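Local atomic coordinates of 2-hydroxyhepta-2,4-diene-1,7-dioate isomerase (Corynebacterium glutamicum, PDB entry 4DBF), a protein that probably acts as a magnesium-binding oxaloacetate decarboxylase of the fumarylacetoacetate hydrolase (FAH) family, with isomerase activity also assigned. Residues G137-V142 / M233-I238; L160-I165 / I203-L208. One frame throughout, in Å; residues are numbered along the deposited sequence. Where two conformers were deposited one is given.

Contact 1 of 2, residues G137-V142 / M233-I238; sequences GELAVV and MKMGEI. With MG (magnesium ion), chain C.
M235 at the start of helix 235-243 reaches the strand 137-142 through its thioether end, which meets V141 and L139 and makes the whole contact between the two segments. The close part is at V141: its CG2 methyl and the M235 sulfur SD come together tip to tip at 3.4 Å. Next to it, the terminal methyl CE of M235 lies 4.0 Å from V141 CG2 and 4.2 Å from L139 CD2, a looser touch in which the L139 and M235 side chains cross at about a right angle. M235 leaves the backbone with CG anti to N (chi1 -174°) and then folds at chi2 (65°) and chi3, and this double bend sets SD and CE against the strand although the backbones stay well apart, 9.0 Å between the CA atoms of V141 and M235. The join is a helix laid on one face of the sheet of the FAH-family C-terminal domain, with strand 133-143 hydrogen-bonded between strands 159-170 and 253-255. W155 and T256 also pack on M235, which is buried. Toward the start of the strand the apolar contact gives way to the metal site, where the waters are those bound to magnesium. E138, extended beyond CG, brings its carboxylate to the ion, OE2 binding magnesium at 2.1 Å, while OE1 accepts a 2.7 Å hydrogen bond from a water that is itself a metal ligand. One carboxylate thus holds the ion both directly and through a metal-bound water; three waters, with E136 and D167, complete the six ligands. The solvent side lies across the helix start, where K234, at the N-cap position, and E237 are exposed.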
loop_
_atom_site.group_PDB
_atom_site.type_symbol
_atom_site.label_atom_id
_atom_site.label_comp_id
_atom_site.label_asym_id
_atom_site.label_seq_id
_atom_site.Cartn_x
_atom_site.Cartn_y
_atom_site.Cartn_z
ATOM N N GLY A 137 -5.848 18.584 6.126
ATOM C CA GLY A 137 -4.466 18.970 6.140
ATOM C C GLY A 137 -3.703 18.299 7.239
ATOM O O GLY A 137 -4.092 18.366 8.349
ATOM N N GLU A 138 -2.585 17.683 6.897
ATOM C CA GLU A 138 -1.795 16.956 7.849
ATOM C C GLU A 138 -0.320 17.144 7.693
ATOM O O GLU A 138 0.176 17.292 6.633
ATOM C CB GLU A 138 -2.106 15.452 7.838
ATOM C CG GLU A 138 -3.550 15.120 7.632
ATOM C CD GLU A 138 -3.940 13.678 7.911
ATOM O OE1 GLU A 138 -3.191 12.880 8.387
ATOM O OE2 GLU A 138 -5.063 13.354 7.650
ATOM N N LEU A 139 0.362 17.112 8.800
ATOM C CA LEU A 139 1.783 17.007 8.797
ATOM C C LEU A 139 2.202 15.602 8.372
ATOM O O LEU A 139 1.747 14.648 8.889
ATOM C CB LEU A 139 2.328 17.311 10.167
ATOM C CG LEU A 139 3.824 17.275 10.248
ATOM C CD1 LEU A 139 4.480 18.365 9.435
ATOM C CD2 LEU A 139 4.243 17.310 11.697
ATOM N N ALA A 140 3.080 15.540 7.394
ATOM C CA ALA A 140 3.543 14.295 6.824
ATOM C C ALA A 140 4.994 14.089 7.142
ATOM O O ALA A 140 5.751 14.978 7.066
ATOM C CB ALA A 140 3.340 14.249 5.326
ATOM N N VAL A 141 5.320 12.876 7.476
ATOM C CA VAL A 141 6.670 12.507 7.757
ATOM C C VAL A 141 7.225 11.690 6.596
ATOM O O VAL A 141 6.617 10.761 6.161
ATOM C CB VAL A 141 6.762 11.651 9.006
ATOM C CG1 VAL A 141 8.171 11.250 9.251
ATOM C CG2 VAL A 141 6.198 12.362 10.203
ATOM N N VAL A 142 8.396 12.036 6.131
ATOM C CA VAL A 142 9.026 11.211 5.142
ATOM C C VAL A 142 10.186 10.421 5.739
ATOM O O VAL A 142 11.091 10.977 6.287
ATOM C CB VAL A 142 9.497 12.012 3.931
ATOM C CG1 VAL A 142 10.169 11.110 2.952
ATOM C CG2 VAL A 142 8.352 12.737 3.294
ATOM N N MET A 233 -1.327 10.687 19.811
ATOM C CA MET A 233 0.003 10.060 19.767
ATOM C C MET A 233 0.920 11.070 19.157
ATOM O O MET A 233 0.636 11.591 18.052
ATOM C CB MET A 233 0.017 8.787 18.925
ATOM C CG MET A 233 -0.893 7.711 19.381
ATOM S SD MET A 233 -0.799 6.249 18.263
ATOM C CE MET A 233 0.866 5.937 17.986
ATOM N N LYS A 234 1.959 11.434 19.920
ATOM C CA LYS A 234 3.004 12.338 19.473
ATOM C C LYS A 234 3.859 11.630 18.451
ATOM O O LYS A 234 3.771 10.401 18.325
ATOM C CB LYS A 234 3.867 12.748 20.669
ATOM C CG LYS A 234 3.032 13.250 21.859
ATOM C CD LYS A 234 3.884 13.997 22.867
ATOM C CE LYS A 234 3.098 15.118 23.543
ATOM N NZ LYS A 234 3.580 15.209 24.922
ATOM N N MET A 235 4.744 12.390 17.807
ATOM C CA MET A 235 5.516 11.891 16.692
ATOM C C MET A 235 6.252 10.564 16.989
ATOM O O MET A 235 6.213 9.605 16.214
ATOM C CB MET A 235 6.488 12.976 16.253
ATOM C CG MET A 235 7.214 12.618 15.030
ATOM S SD MET A 235 6.113 12.467 13.589
ATOM C CE MET A 235 4.891 13.720 13.765
ATOM N N GLY A 236 6.919 10.509 18.130
ATOM C CA GLY A 236 7.764 9.362 18.427
ATOM C C GLY A 236 6.901 8.158 18.659
ATOM O O GLY A 236 7.253 7.063 18.270
ATOM N N GLU A 237 5.747 8.345 19.264
ATOM C CA GLU A 237 4.891 7.214 19.545
ATOM C C GLU A 237 4.246 6.704 18.214
ATOM O O GLU A 237 4.066 5.509 18.043
ATOM C CB GLU A 237 3.768 7.583 20.514
ATOM C CG GLU A 237 2.887 6.425 20.828
ATOM C CD GLU A 237 1.725 6.732 21.784
ATOM O OE1 GLU A 237 1.560 7.901 22.225
ATOM O OE2 GLU A 237 0.971 5.758 22.051
ATOM N N ILE A 238 3.895 7.623 17.318
ATOM C CA ILE A 238 3.375 7.183 15.986
ATOM C C ILE A 238 4.400 6.262 15.292
ATOM O O ILE A 238 4.081 5.165 14.831
ATOM C CB ILE A 238 3.116 8.393 15.104
ATOM C CG1 ILE A 238 1.993 9.243 15.740
ATOM C CG2 ILE A 238 2.647 7.941 13.669
ATOM C CD1 ILE A 238 1.738 10.587 14.975
HETATM MG MG MG C . -6.473 11.782 7.987
HETATM O O HOH W 1 -4.747 10.655 8.634
HETATM O O HOH W 2 -7.640 10.239 8.704
HETATM O O HOH W 3 -6.875 12.760 9.735
#

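Contact 2 of 2, residues L160-I165 / I203-L208; sequences LGFTII and IDLDNL
F162 and I203 are the closest backbone pair, 8.7 Å between CA atoms, where strand 160-165 faces a loop that turns through a type I beta turn from D204 to N207; no hydrogen bond joins the two segments. The gap is filled by side chains. F162 projects its ring from the strand toward the loop, and I203 answers at the ring's edge: CG1 lies near the ring plane, 3.8 Å from F162 CD2. I203 CG2, anti to the backbone N while CG1 stands beside it (chi1 -60°), is carried out of that plane, beyond the same CD2-CE2 side of the ring. The two side chains slide past each other in opposite directions, and I203 CB also packs there, 4.0 Å from F162 CE2. L205 contributes more loosely, its CD2 approaching F162 CE2 obliquely at 4.3 Å. The turn beyond I203 is held by polar bonds. It is closed by N207 N bonded to D204 O at 2.9 Å, and D204 OD2 takes the N-H of D206 at 3.1 Å from above its carboxylate plane. Outside the segment, S228 OG bonds L205 O, N229 ND2 bonds D206 O and N227 ND2 bonds N207 OD1. The loop, an Asx turn at the start of a type I turn between strands 190-197 and 209-216, packs on the F162 ring of a strand that carries a classic beta bulge.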
loop_
_atom_site.group_PDB
_atom_site.type_symbol
_atom_site.label_atom_id
_atom_site.label_comp_id
_atom_site.label_asym_id
_atom_site.label_seq_id
_atom_site.Cartn_x
_atom_site.Cartn_y
_atom_site.Cartn_z
ATOM N N LEU A 160 13.621 11.597 7.203
ATOM C CA LEU A 160 14.247 12.481 6.284
ATOM C C LEU A 160 13.806 13.908 6.533
ATOM O O LEU A 160 14.600 14.765 6.597
ATOM C CB LEU A 160 13.946 12.095 4.842
ATOM C CG LEU A 160 14.485 13.005 3.765
ATOM C CD1 LEU A 160 15.975 13.129 3.766
ATOM C CD2 LEU A 160 13.957 12.742 2.377
ATOM N N GLY A 161 12.516 14.120 6.618
ATOM C CA GLY A 161 12.000 15.455 6.830
ATOM C C GLY A 161 10.490 15.479 6.850
ATOM O O GLY A 161 9.825 14.409 6.915
ATOM N N PHE A 162 9.946 16.692 6.808
ATOM C CA PHE A 162 8.510 16.865 6.975
ATOM C C PHE A 162 7.984 17.405 5.661
ATOM O O PHE A 162 8.687 18.139 4.999
ATOM C CB PHE A 162 8.167 17.898 8.093
ATOM C CG PHE A 162 8.333 17.339 9.488
ATOM C CD1 PHE A 162 8.081 16.001 9.760
ATOM C CD2 PHE A 162 8.747 18.159 10.541
ATOM C CE1 PHE A 162 8.283 15.468 11.068
ATOM C CE2 PHE A 162 8.896 17.633 11.850
ATOM C CZ PHE A 162 8.676 16.284 12.090
ATOM N N THR A 163 6.741 17.054 5.309
ATOM C CA THR A 163 6.065 17.702 4.197
ATOM C C THR A 163 4.593 17.850 4.527
ATOM O O THR A 163 4.204 17.594 5.644
ATOM C CB THR A 163 6.370 16.931 2.834
ATOM O OG1 THR A 163 5.880 17.712 1.743
ATOM C CG2 THR A 163 5.741 15.560 2.839
ATOM N N ILE A 164 3.770 18.289 3.593
ATOM C CA ILE A 164 2.356 18.411 3.870
ATOM C C ILE A 164 1.661 17.317 3.074
ATOM O O ILE A 164 2.087 16.988 1.927
ATOM C CB ILE A 164 1.811 19.795 3.414
ATOM C CG1 ILE A 164 2.662 20.959 3.991
ATOM C CG2 ILE A 164 0.310 19.891 3.819
ATOM C CD1 ILE A 164 2.253 22.347 3.404
ATOM N N ILE A 165 0.612 16.744 3.649
ATOM C CA ILE A 165 -0.295 15.853 2.885
ATOM C C ILE A 165 -1.745 16.339 3.024
ATOM O O ILE A 165 -2.137 16.847 4.061
ATOM C CB ILE A 165 -0.121 14.356 3.290
ATOM C CG1 ILE A 165 -1.038 13.471 2.410
ATOM C CG2 ILE A 165 -0.433 14.093 4.844
ATOM C CD1 ILE A 165 -0.800 11.993 2.544
ATOM N N ILE A 203 10.722 23.009 13.284
ATOM C CA ILE A 203 9.284 22.794 13.351
ATOM C C ILE A 203 8.934 22.461 14.777
ATOM O O ILE A 203 9.385 21.457 15.321
ATOM C CB ILE A 203 8.807 21.626 12.403
ATOM C CG1 ILE A 203 9.144 21.906 10.944
ATOM C CG2 ILE A 203 7.344 21.294 12.628
ATOM C CD1 ILE A 203 8.641 23.238 10.438
ATOM N N ASP A 204 8.116 23.310 15.387
ATOM C CA ASP A 204 7.704 23.111 16.774
ATOM C C ASP A 204 6.455 22.206 16.937
ATOM O O ASP A 204 5.319 22.645 16.793
ATOM C CB ASP A 204 7.519 24.490 17.422
ATOM C CG ASP A 204 7.375 24.429 18.936
ATOM O OD1 ASP A 204 7.418 25.522 19.540
ATOM O OD2 ASP A 204 7.207 23.333 19.520
ATOM N N LEU A 205 6.662 20.930 17.229
ATOM C CA LEU A 205 5.527 19.993 17.281
ATOM C C LEU A 205 4.566 20.299 18.454
ATOM O O LEU A 205 3.408 19.819 18.500
ATOM C CB LEU A 205 6.018 18.551 17.300
ATOM C CG LEU A 205 6.725 18.109 15.999
ATOM C CD1 LEU A 205 7.316 16.683 16.128
ATOM C CD2 LEU A 205 5.833 18.226 14.773
ATOM N N ASP A 206 5.050 21.142 19.367
ATOM C CA ASP A 206 4.280 21.640 20.509
ATOM C C ASP A 206 3.405 22.841 20.145
ATOM O O ASP A 206 2.537 23.251 20.930
ATOM C CB ASP A 206 5.250 22.008 21.660
ATOM C CG ASP A 206 5.449 20.873 22.640
ATOM O OD1 ASP A 206 5.802 21.124 23.834
ATOM O OD2 ASP A 206 5.197 19.721 22.238
ATOM N N ASN A 207 3.657 23.429 18.977
ATOM C CA ASN A 207 2.890 24.562 18.502
ATOM C C ASN A 207 3.050 24.731 16.990
ATOM O O ASN A 207 3.777 25.595 16.548
ATOM C CB ASN A 207 3.295 25.858 19.238
ATOM C CG ASN A 207 2.374 27.028 18.911
ATOM O OD1 ASN A 207 1.213 26.833 18.496
ATOM N ND2 ASN A 207 2.886 28.261 19.086
ATOM N N LEU A 208 2.426 23.846 16.219
ATOM C CA LEU A 208 2.393 23.950 14.772
ATOM C C LEU A 208 0.955 24.149 14.269
ATOM O O LEU A 208 0.187 23.194 14.282
ATOM C CB LEU A 208 2.920 22.652 14.161
ATOM C CG LEU A 208 3.307 22.769 12.691
ATOM C CD1 LEU A 208 4.370 23.876 12.502
ATOM C CD2 LEU A 208 3.819 21.387 12.225
#

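Contacts 1 and 2 share one sheet: strands 133-143 and 159-170 are antiparallel neighbours, and contact 2 is nested in the chain between the two segments of contact 1. Their centres are 8 Å apart. V142 joins them twice, its O 2.8 Å from L160 N and its N 2.9 Å from G161 O, at the bulge. L139 bridges the two apolar clusters, its CD2 lying 3.6 Å from L205 CD2, while V141 packs on F162. The magnesium site belongs to contact 1 through E138, and strand 159-170 supplies D167 to the same ion, beyond the end of segment 160-165. The F162 side chain remains about 10 Å from that of E138.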